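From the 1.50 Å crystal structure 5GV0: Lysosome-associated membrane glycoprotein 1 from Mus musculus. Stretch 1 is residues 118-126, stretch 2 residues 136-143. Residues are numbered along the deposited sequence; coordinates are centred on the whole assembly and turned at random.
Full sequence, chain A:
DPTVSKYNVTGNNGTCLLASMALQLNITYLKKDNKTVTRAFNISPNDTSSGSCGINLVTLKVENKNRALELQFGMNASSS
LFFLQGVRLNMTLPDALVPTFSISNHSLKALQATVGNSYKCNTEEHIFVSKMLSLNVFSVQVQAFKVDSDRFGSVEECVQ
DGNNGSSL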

# COMPACT_ATOMS: atom_id res chain seq x y z
N SER A 118 -15.44 -3.66 -2.82
CA SER A 118 -14.29 -3.09 -2.11
C SER A 118 -13.84 -4.00 -0.97
O SER A 118 -14.63 -4.75 -0.39
CB SER A 118 -14.62 -1.69 -1.58
OG SER A 118 -15.73 -1.68 -0.69
N TYR A 119 -12.54 -3.95 -0.69
CA TYR A 119 -11.96 -4.64 0.45
C TYR A 119 -11.99 -3.70 1.64
O TYR A 119 -11.62 -2.54 1.50
CB TYR A 119 -10.51 -5.07 0.17
CG TYR A 119 -9.82 -5.70 1.37
CD1 TYR A 119 -9.96 -7.05 1.64
CD2 TYR A 119 -9.03 -4.94 2.22
CE1 TYR A 119 -9.34 -7.63 2.73
CE2 TYR A 119 -8.40 -5.51 3.32
CZ TYR A 119 -8.56 -6.86 3.57
OH TYR A 119 -7.94 -7.44 4.66
N LYS A 120 -12.42 -4.19 2.80
CA LYS A 120 -12.42 -3.37 4.00
C LYS A 120 -11.91 -4.16 5.20
O LYS A 120 -12.29 -5.31 5.40
CB LYS A 120 -13.82 -2.82 4.29
CG LYS A 120 -13.87 -1.83 5.44
CD LYS A 120 -15.26 -1.24 5.62
CE LYS A 120 -15.30 -0.28 6.80
NZ LYS A 120 -16.68 0.18 7.09
N CYS A 121 -11.06 -3.53 6.00
CA CYS A 121 -10.59 -4.17 7.22
C CYS A 121 -10.13 -3.13 8.22
O CYS A 121 -9.40 -2.21 7.87
CB CYS A 121 -9.45 -5.14 6.90
SG CYS A 121 -9.07 -6.27 8.29
N ASN A 122 -10.58 -3.27 9.47
CA ASN A 122 -10.21 -2.37 10.55
C ASN A 122 -9.26 -3.06 11.54
O ASN A 122 -8.94 -2.51 12.59
CB ASN A 122 -11.46 -1.87 11.28
CG ASN A 122 -12.28 -0.93 10.43
OD1 ASN A 122 -11.76 0.02 9.85
ND2 ASN A 122 -13.58 -1.19 10.35
N THR A 123 -8.85 -4.27 11.19
CA THR A 123 -7.88 -5.02 11.99
C THR A 123 -6.51 -4.86 11.36
O THR A 123 -6.32 -5.15 10.18
CB THR A 123 -8.25 -6.52 12.07
OG1 THR A 123 -9.53 -6.66 12.69
CG2 THR A 123 -7.22 -7.29 12.90
N GLU A 124 -5.56 -4.38 12.15
CA GLU A 124 -4.18 -4.18 11.70
C GLU A 124 -3.60 -5.42 11.03
O GLU A 124 -3.61 -6.50 11.61
CB GLU A 124 -3.34 -3.78 12.92
CG GLU A 124 -1.96 -3.23 12.65
CD GLU A 124 -1.33 -2.66 13.92
OE1 GLU A 124 -0.13 -2.34 13.91
OE2 GLU A 124 -2.06 -2.53 14.93
N GLU A 125 -3.11 -5.28 9.80
CA GLU A 125 -2.43 -6.38 9.12
C GLU A 125 -0.99 -6.00 8.84
O GLU A 125 -0.71 -4.99 8.20
CB GLU A 125 -3.12 -6.76 7.81
CG GLU A 125 -2.47 -7.99 7.15
CD GLU A 125 -3.06 -8.36 5.81
OE1 GLU A 125 -4.02 -7.69 5.38
OE2 GLU A 125 -2.55 -9.31 5.18
N HIS A 126 -0.07 -6.84 9.30
CA HIS A 126 1.34 -6.62 9.06
C HIS A 126 1.77 -7.43 7.85
O HIS A 126 1.98 -8.64 7.94
CB HIS A 126 2.16 -7.01 10.29
CG HIS A 126 1.72 -6.32 11.54
ND1 HIS A 126 2.00 -5.00 11.81
CD2 HIS A 126 1.01 -6.77 12.61
CE1 HIS A 126 1.49 -4.66 12.98
NE2 HIS A 126 0.88 -5.72 13.48
N ASN A 136 2.45 -2.08 7.44
CA ASN A 136 1.35 -2.22 8.37
C ASN A 136 0.14 -1.46 7.86
O ASN A 136 0.14 -0.23 7.75
CB ASN A 136 1.78 -1.74 9.76
CG ASN A 136 2.91 -2.57 10.31
OD1 ASN A 136 3.19 -3.67 9.81
ND2 ASN A 136 3.57 -2.07 11.35
N VAL A 137 -0.87 -2.23 7.47
CA VAL A 137 -2.14 -1.70 7.00
C VAL A 137 -3.03 -1.63 8.22
O VAL A 137 -3.65 -2.62 8.62
CB VAL A 137 -2.76 -2.58 5.91
CG1 VAL A 137 -4.03 -1.94 5.39
CG2 VAL A 137 -1.77 -2.78 4.77
N PHE A 138 -3.06 -0.46 8.83
CA PHE A 138 -3.70 -0.28 10.12
C PHE A 138 -5.21 -0.34 9.95
O PHE A 138 -5.91 -0.98 10.74
CB PHE A 138 -3.26 1.04 10.75
CG PHE A 138 -3.78 1.26 12.12
CD1 PHE A 138 -3.13 0.69 13.21
CD2 PHE A 138 -4.91 2.03 12.34
CE1 PHE A 138 -3.62 0.89 14.49
CE2 PHE A 138 -5.40 2.23 13.61
CZ PHE A 138 -4.75 1.66 14.69
N SER A 139 -5.71 0.31 8.91
CA SER A 139 -7.10 0.14 8.49
C SER A 139 -7.19 0.47 7.01
O SER A 139 -6.33 1.19 6.47
CB SER A 139 -8.05 1.03 9.29
OG SER A 139 -7.88 2.39 8.96
N VAL A 140 -8.21 -0.05 6.34
CA VAL A 140 -8.26 0.11 4.90
C VAL A 140 -9.64 -0.13 4.33
O VAL A 140 -10.35 -1.05 4.75
CB VAL A 140 -7.25 -0.83 4.21
CG1 VAL A 140 -7.49 -2.29 4.63
CG2 VAL A 140 -7.29 -0.69 2.69
N GLN A 141 -10.03 0.73 3.40
CA GLN A 141 -11.03 0.36 2.41
C GLN A 141 -10.38 0.66 1.06
O GLN A 141 -9.84 1.75 0.87
CB GLN A 141 -12.34 1.12 2.60
CG GLN A 141 -13.43 0.64 1.64
CD GLN A 141 -14.81 1.13 2.01
OE1 GLN A 141 -14.97 2.01 2.87
NE2 GLN A 141 -15.83 0.55 1.38
N VAL A 142 -10.37 -0.32 0.16
CA VAL A 142 -9.64 -0.14 -1.09
C VAL A 142 -10.32 -0.90 -2.23
O VAL A 142 -10.91 -1.96 -2.04
CB VAL A 142 -8.16 -0.57 -0.93
CG1 VAL A 142 -8.04 -2.07 -0.66
CG2 VAL A 142 -7.34 -0.18 -2.16
N GLN A 143 -10.24 -0.32 -3.42
CA GLN A 143 -10.81 -0.94 -4.61
C GLN A 143 -9.98 -0.58 -5.84
O GLN A 143 -9.70 0.60 -6.08
CB GLN A 143 -12.26 -0.48 -4.78
CG GLN A 143 -12.99 -1.15 -5.94
CD GLN A 143 -14.47 -0.83 -5.92
OE1 GLN A 143 -15.03 -0.57 -4.85
NE2 GLN A 143 -15.11 -0.84 -7.09
O HOH W 1 -17.02 2.21 4.86
O HOH W 2 -6.99 -0.84 13.31
O HOH W 3 -6.07 -4.09 7.74

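Residues 118-126 and 136-143 of mouse lysosome-associated membrane glycoprotein 1 pair as antiparallel strands in two short ladders, whose register shifts by one residue between Cys121 and Glu125.

Backbone hydrogen bonds carry the pairing. In the first ladder Tyr119 N reaches Val142 O and Val142 N reaches Tyr119 O, both at 2.9 Å; Cys121 N to Val140 O and Val140 N to Cys121 O repeat the reciprocal pair, again at 2.9 Å. In the second, Glu125 N donates to Val137 O (3.0 Å) and Val137 N to Glu125 O (2.9 Å). Between these bonded pairs the alpha carbons draw close, and CA-H...O contacts supplement the ladder: Gln141 CA lies 3.1 Å from Tyr119 O, and Lys120 CA 3.2 Å from Val140 O.

Where the register slips, direct bonding lapses and water fills in. Water 2 donates to Asn122 O (2.7 Å) and Phe138 O (2.8 Å); water 3 donates to Thr123 O (2.7 Å) and Val137 O (3.0 Å), so carbonyls that could not bond one another are bridged.

Polar side chains fasten both ends. Gln141 NE2 donates to Ser118 OG at 3.0 Å with a nearly straight angle of 168°, while the other end of the same amide, Gln141 OE1, accepts from water 1 (2.9 Å), which in turn accepts from Lys120 NZ (3.0 Å) at the tip of an all-t side chain. At the far end His126 ND1 donates to Asn136 OD1 at 2.7 Å; the acceptor lies at the ring edge, near its plane, as an in-plane N-H requires.

Apolar packing gathers on the sheet face bearing Tyr119, Cys121, Val140 and Val142. Val140 CG1 meets the edge of the Tyr119 ring at CE2 (3.6 Å) and also approaches Cys121 CB (4.1 Å), while Val142 CG1 sits 4.0 Å from Tyr119 CB.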